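Local coordinates for PUA domain-containing protein (Aeropyrum pernix, PDB 2CX0), which is of unknown function but carries a PUA domain, a fold generally associated with RNA binding, and may act in RNA recognition or translation initiation, at residues Pro78-Gln81 and Cys82-Ala85; Val95-Lys99 and Gly100-Ala104. All coordinates share one frame; numbering follows the deposited sequence.

Interaction 1: residues Pro78-Gln81 and Cys82-Ala85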
ATOM      1  N   PRO A  78       2.500  -2.377   1.704  1.00 14.57           N
ATOM      2  CA  PRO A  78       3.076  -2.257   0.360  1.00  8.56           C
ATOM      3  C   PRO A  78       2.765  -0.841  -0.174  1.00 15.25           C
ATOM      4  O   PRO A  78       1.697  -0.232   0.131  1.00 12.47           O
ATOM      5  CB  PRO A  78       2.280  -3.264  -0.489  1.00  9.18           C
ATOM      6  CG  PRO A  78       0.842  -3.277   0.295  1.00 13.43           C
ATOM      7  CD  PRO A  78       1.211  -3.084   1.762  1.00 12.27           C
ATOM      8  N   THR A  79       3.664  -0.351  -1.038  1.00 10.21           N
ATOM      9  CA  THR A  79       3.409   0.868  -1.744  1.00 12.90           C
ATOM     10  C   THR A  79       2.528   0.460  -2.933  1.00 13.36           C
ATOM     11  O   THR A  79       2.373  -0.751  -3.276  1.00 12.10           O
ATOM     12  CB  THR A  79       4.681   1.409  -2.388  1.00 12.47           C
ATOM     13  OG1 THR A  79       5.298   0.332  -3.176  1.00 10.80           O
ATOM     14  CG2 THR A  79       5.639   1.957  -1.245  1.00 11.36           C
ATOM     15  N   LEU A  80       1.996   1.469  -3.615  1.00 11.73           N
ATOM     16  CA  LEU A  80       1.219   1.142  -4.832  1.00 16.27           C
ATOM     17  C   LEU A  80       2.178   0.596  -5.894  1.00 15.56           C
ATOM     18  O   LEU A  80       1.772  -0.201  -6.756  1.00 12.03           O
ATOM     19  CB  LEU A  80       0.490   2.390  -5.377  1.00 16.91           C
ATOM     20  CG  LEU A  80      -0.616   2.855  -4.414  1.00 15.11           C
ATOM     21  CD1 LEU A  80      -1.357   3.963  -5.158  1.00 14.63           C
ATOM     22  CD2 LEU A  80      -1.645   1.723  -4.071  1.00 17.01           C
ATOM     23  N   GLN A  81       3.444   1.056  -5.888  1.00 13.62           N
ATOM     24  CA  GLN A  81       4.457   0.532  -6.845  1.00 13.84           C
ATOM     25  C   GLN A  81       4.650  -0.989  -6.627  1.00 15.03           C
ATOM     26  O   GLN A  81       4.823  -1.745  -7.593  1.00 18.62           O
ATOM     27  CB  GLN A  81       5.828   1.254  -6.682  1.00 11.87           C
ATOM     28  CG  GLN A  81       5.811   2.738  -7.181  1.00 13.08           C
ATOM     29  CD  GLN A  81       5.138   3.735  -6.233  1.00 16.14           C
ATOM     30  OE1 GLN A  81       4.761   3.373  -5.093  1.00 10.70           O
ATOM     31  NE2 GLN A  81       5.006   5.004  -6.689  1.00 16.28           N
ATOM     32  N   CYS A  82       4.610  -1.422  -5.360  1.00 12.95           N
ATOM     33  CA  CYS A  82       4.727  -2.832  -5.037  1.00 12.84           C
ATOM     34  C   CYS A  82       3.529  -3.590  -5.650  1.00 15.33           C
ATOM     35  O   CYS A  82       3.639  -4.713  -6.242  1.00 14.99           O
ATOM     36  CB  CYS A  82       4.717  -3.016  -3.511  1.00 15.93           C
ATOM     37  SG  CYS A  82       4.709  -4.760  -2.987  1.00 19.51           S
ATOM     38  N   LEU A  83       2.360  -2.984  -5.573  1.00  9.67           N
ATOM     39  CA  LEU A  83       1.187  -3.693  -6.153  1.00 13.15           C
ATOM     40  C   LEU A  83       1.295  -3.805  -7.690  1.00 12.29           C
ATOM     41  O   LEU A  83       0.811  -4.763  -8.304  1.00 13.65           O
ATOM     42  CB  LEU A  83      -0.108  -3.002  -5.773  1.00  9.73           C
ATOM     43  CG  LEU A  83      -0.311  -2.908  -4.241  1.00 10.84           C
ATOM     44  CD1 LEU A  83      -1.749  -2.345  -4.012  1.00  8.24           C
ATOM     45  CD2 LEU A  83      -0.101  -4.257  -3.473  1.00  7.99           C
ATOM     46  N   LYS A  84       1.943  -2.827  -8.295  1.00 14.91           N
ATOM     47  CA  LYS A  84       2.134  -2.851  -9.731  1.00 11.69           C
ATOM     48  C   LYS A  84       3.141  -3.964 -10.181  1.00 14.76           C
ATOM     49  O   LYS A  84       2.886  -4.771 -11.083  1.00 16.41           O
ATOM     50  CB  LYS A  84       2.595  -1.467 -10.198  1.00 14.81           C
ATOM     51  CG  LYS A  84       2.754  -1.385 -11.716  1.00 22.77           C
ATOM     52  CD  LYS A  84       2.895   0.086 -12.173  1.00 42.18           C
ATOM     53  CE  LYS A  84       3.128   0.201 -13.694  1.00 46.93           C
ATOM     54  NZ  LYS A  84       3.343   1.645 -14.111  1.00 55.98           N
ATOM     55  N   ALA A  85       4.220  -4.060  -9.460  1.00 11.39           N
ATOM     56  CA  ALA A  85       5.218  -5.005  -9.779  1.00 16.81           C
ATOM     57  C   ALA A  85       4.825  -6.436  -9.383  1.00 20.12           C
ATOM     58  O   ALA A  85       5.138  -7.377 -10.111  1.00 22.91           O
ATOM     59  CB  ALA A  85       6.587  -4.550  -9.100  1.00 14.29           C
TER

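Interaction 2: residues Val95-Lys99 and Gly100-Ala104. With SO4 (sulfate ion), chain B.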
ATOM      1  N   VAL A  95     -10.925  -4.206  -2.494  1.00 13.04           N
ATOM      2  CA  VAL A  95     -12.268  -3.634  -2.577  1.00 11.21           C
ATOM      3  C   VAL A  95     -12.283  -2.862  -3.858  1.00 14.53           C
ATOM      4  O   VAL A  95     -11.366  -2.056  -4.108  1.00 12.41           O
ATOM      5  CB  VAL A  95     -12.513  -2.675  -1.376  1.00 13.68           C
ATOM      6  CG1 VAL A  95     -13.850  -1.980  -1.519  1.00 14.65           C
ATOM      7  CG2 VAL A  95     -12.462  -3.492  -0.039  1.00 17.95           C
ATOM      8  N   LEU A  96     -13.295  -3.108  -4.688  1.00 11.01           N
ATOM      9  CA  LEU A  96     -13.407  -2.431  -5.959  1.00 11.39           C
ATOM     10  C   LEU A  96     -14.293  -1.235  -5.737  1.00  8.09           C
ATOM     11  O   LEU A  96     -15.276  -1.317  -4.973  1.00 11.88           O
ATOM     12  CB  LEU A  96     -14.038  -3.374  -6.982  1.00 11.95           C
ATOM     13  CG  LEU A  96     -13.315  -4.718  -7.104  1.00 20.98           C
ATOM     14  CD1 LEU A  96     -14.036  -5.598  -8.144  1.00 18.98           C
ATOM     15  CD2 LEU A  96     -11.850  -4.469  -7.487  1.00 22.01           C
ATOM     16  N   VAL A  97     -13.954  -0.126  -6.390  1.00 11.44           N
ATOM     17  CA  VAL A  97     -14.680   1.143  -6.165  1.00  8.42           C
ATOM     18  C   VAL A  97     -15.103   1.789  -7.473  1.00 12.76           C
ATOM     19  O   VAL A  97     -14.514   1.540  -8.540  1.00 11.43           O
ATOM     20  CB  VAL A  97     -13.815   2.167  -5.339  1.00 13.33           C
ATOM     21  CG1 VAL A  97     -13.223   1.499  -4.092  1.00 12.78           C
ATOM     22  CG2 VAL A  97     -12.595   2.768  -6.245  1.00  9.55           C
ATOM     23  N   ASP A  98     -16.130   2.647  -7.373  1.00 14.82           N
ATOM     24  CA  ASP A  98     -16.626   3.357  -8.528  1.00 16.15           C
ATOM     25  C   ASP A  98     -15.695   4.516  -8.925  1.00 15.73           C
ATOM     26  O   ASP A  98     -14.737   4.818  -8.220  1.00 13.01           O
ATOM     27  CB  ASP A  98     -18.093   3.807  -8.339  1.00 14.79           C
ATOM     28  CG  ASP A  98     -18.323   4.780  -7.190  1.00 16.05           C
ATOM     29  OD1 ASP A  98     -17.445   5.547  -6.808  1.00 16.56           O
ATOM     30  OD2 ASP A  98     -19.460   4.808  -6.680  1.00 21.22           O
ATOM     31  N   LYS A  99     -15.954   5.143 -10.070  1.00 14.34           N
ATOM     32  CA  LYS A  99     -15.081   6.204 -10.548  1.00 13.99           C
ATOM     33  C   LYS A  99     -14.973   7.389  -9.590  1.00 12.96           C
ATOM     34  O   LYS A  99     -13.903   7.875  -9.326  1.00 12.67           O
ATOM     35  CB  LYS A  99     -15.534   6.723 -11.948  1.00 12.47           C
ATOM     36  CG  LYS A  99     -14.678   7.882 -12.447  1.00 15.67           C
ATOM     37  CD  LYS A  99     -15.225   8.430 -13.804  1.00 26.58           C
ATOM     38  CE  LYS A  99     -14.843   7.537 -14.973  1.00 35.17           C
ATOM     39  NZ  LYS A  99     -15.231   8.201 -16.281  1.00 38.46           N
ATOM     40  N   GLY A 100     -16.103   7.872  -9.070  1.00 13.86           N
ATOM     41  CA  GLY A 100     -16.031   8.999  -8.128  1.00 12.78           C
ATOM     42  C   GLY A 100     -15.187   8.647  -6.884  1.00 15.25           C
ATOM     43  O   GLY A 100     -14.451   9.503  -6.357  1.00 15.55           O
ATOM     44  N   ALA A 101     -15.288   7.404  -6.421  1.00 11.35           N
ATOM     45  CA  ALA A 101     -14.508   6.995  -5.261  1.00 12.39           C
ATOM     46  C   ALA A 101     -13.034   6.850  -5.607  1.00  9.39           C
ATOM     47  O   ALA A 101     -12.192   7.225  -4.780  1.00 13.10           O
ATOM     48  CB  ALA A 101     -15.050   5.666  -4.641  1.00 11.45           C
ATOM     49  N   ALA A 102     -12.719   6.348  -6.799  1.00  9.69           N
ATOM     50  CA  ALA A 102     -11.305   6.191  -7.221  1.00 12.67           C
ATOM     51  C   ALA A 102     -10.703   7.600  -7.249  1.00 15.04           C
ATOM     52  O   ALA A 102      -9.609   7.827  -6.784  1.00 12.73           O
ATOM     53  CB  ALA A 102     -11.204   5.563  -8.649  1.00 12.44           C
ATOM     54  N   ILE A 103     -11.439   8.565  -7.806  1.00 14.74           N
ATOM     55  CA  ILE A 103     -10.943   9.927  -7.846  1.00  9.90           C
ATOM     56  C   ILE A 103     -10.776  10.504  -6.449  1.00 14.42           C
ATOM     57  O   ILE A 103      -9.761  11.161  -6.121  1.00 14.45           O
ATOM     58  CB  ILE A 103     -11.919  10.819  -8.679  1.00 10.98           C
ATOM     59  CG1 ILE A 103     -11.732  10.515 -10.161  1.00 15.16           C
ATOM     60  CG2 ILE A 103     -11.664  12.340  -8.401  1.00 11.65           C
ATOM     61  CD1 ILE A 103     -12.876  11.000 -10.966  1.00 19.46           C
ATOM     62  N   ALA A 104     -11.753  10.246  -5.595  1.00 10.61           N
ATOM     63  CA  ALA A 104     -11.644  10.798  -4.200  1.00 13.61           C
ATOM     64  C   ALA A 104     -10.427  10.208  -3.447  1.00 13.57           C
ATOM     65  O   ALA A 104      -9.696  10.908  -2.754  1.00 14.47           O
ATOM     66  CB  ALA A 104     -12.935  10.501  -3.395  1.00 12.79           C
TER
HETATM   67  S   SO4 B1001     -18.975   4.542 -12.187  1.00 38.31           S
HETATM   68  O1  SO4 B1001     -19.694   5.361 -11.196  1.00 36.75           O
HETATM   69  O2  SO4 B1001     -18.864   5.336 -13.426  1.00 44.19           O
HETATM   70  O3  SO4 B1001     -17.634   4.064 -11.774  1.00 41.28           O
HETATM   71  O4  SO4 B1001     -19.811   3.392 -12.490  1.00 42.47           O

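Interaction 1: residues Pro78-Gln81 and Cys82-Ala85
Pro78 lays the CB side of its ring against the first turn of helix 80-86, with CB 3.8 Å from Cys82 SG and 3.9 Å from Leu83 CD2. The sulfur of Cys82, anti to the backbone N (chi1 175°) and beside the carbonyl carbon, swings out level with its own CA, where it meets the proline's CB. Leu83 reaches both ways: CD2 lies against the proline ring, while CD1 packs on Leu80 CD2 at 4.1 Å, so the two leucines meet by single methyl groups.

Thr79 is the N-cap. Its OG1 accepts from Cys82 N at 2.9 Å, capping an amide that starts the helix, and the same hydroxyl donates to Pro66 O; being used both as acceptor and as donor would hold its rotation. The regular i to i+4 bonds then begin, with Leu83 N to Thr79 O at 3.2 Å and Lys84 N to Leu80 O at 3.0 Å.

The turn sits at the exit of edge strand 76-78. Trp90 covers Pro78, Cys82 and Leu83, strand 138-145 meets the leucines through Val142, and helix 174-183 flanks the Gln81 side, where Gln81 NE2 bonds Gln180 OE1.

Interaction 2: residues Val95-Lys99 and Gly100-Ala104
The N-cap of helix 99-107 in the PUA domain is Asp98, placed where strand 93-97 turns into the helix, and a sulfate lies at the helix start. Asp98 OD1 accepts from Ala101 N at 2.9 Å, the amide approaching nearly in line with the C-O bond. The carboxylate can turn back over the first turn because CG is tucked between the backbone N and the carbonyl carbon (chi1 62°); OD1 also lies 3.2 Å from Ala101 CB. The backbone carbonyl of the same residue takes the next amide, Ala102 N to Asp98 O at 2.9 Å, so one residue holds two successive amides, one through its side chain and one through its main chain. Ile103 N to Lys99 O continues the helical pattern with an N-H...O angle of 168°.

On the inner side, Val97, the last residue of the strand, closes the turn with apolar contacts. Its CB rests 3.8 Å from Ala101 CB, and its CG2 branch reaches Ala102 CB at 3.9 Å, so Val97 packs against the methyl groups of both alanines. Leu111 touches both Val97 and Ala101, and Tyr133 packs on Ala102. On the outer face, Lys99 and Ile103 run side by side, Lys99 CG touching Ile103 CD1.

The sulfate, probably from the crystallisation liquor, sits beyond the cap, where Lys99 N donates to its O3 at 2.6 Å. CA and CB of Asp98 lie against the ion, CA 3.5 Å from SO4 O3, while the carboxylate is turned to the helix amide. The partial positive charge at the helix start would probably help to hold an anion there. The first amides are thus shared out: Lys99 N to the sulfate, Ala101 N to Asp98 OD1 and Ala102 N to Asp98 O.

From the N terminus, the chain completes an antiparallel sheet whose edge strand, 76-78, runs into interaction 1 at the start of helix 80-86. A connection then leads to strand 93-97, after which interaction 2 opens helix 99-107. The two contacts are in series, neither nesting nor crossing; each spans the first turn or two of a helix directly after a strand and closes no longer loop. The centres of interactions 1 and 2 are about 18 Å apart, and the two do not touch. Interaction 1, in the DUF1947 region, lies where the N-terminal sheet meets the mixed sheet; interaction 2, in the PUA domain, joins strand 93-97 of the mixed sheet to helix 99-107, farther from the centre of the chain.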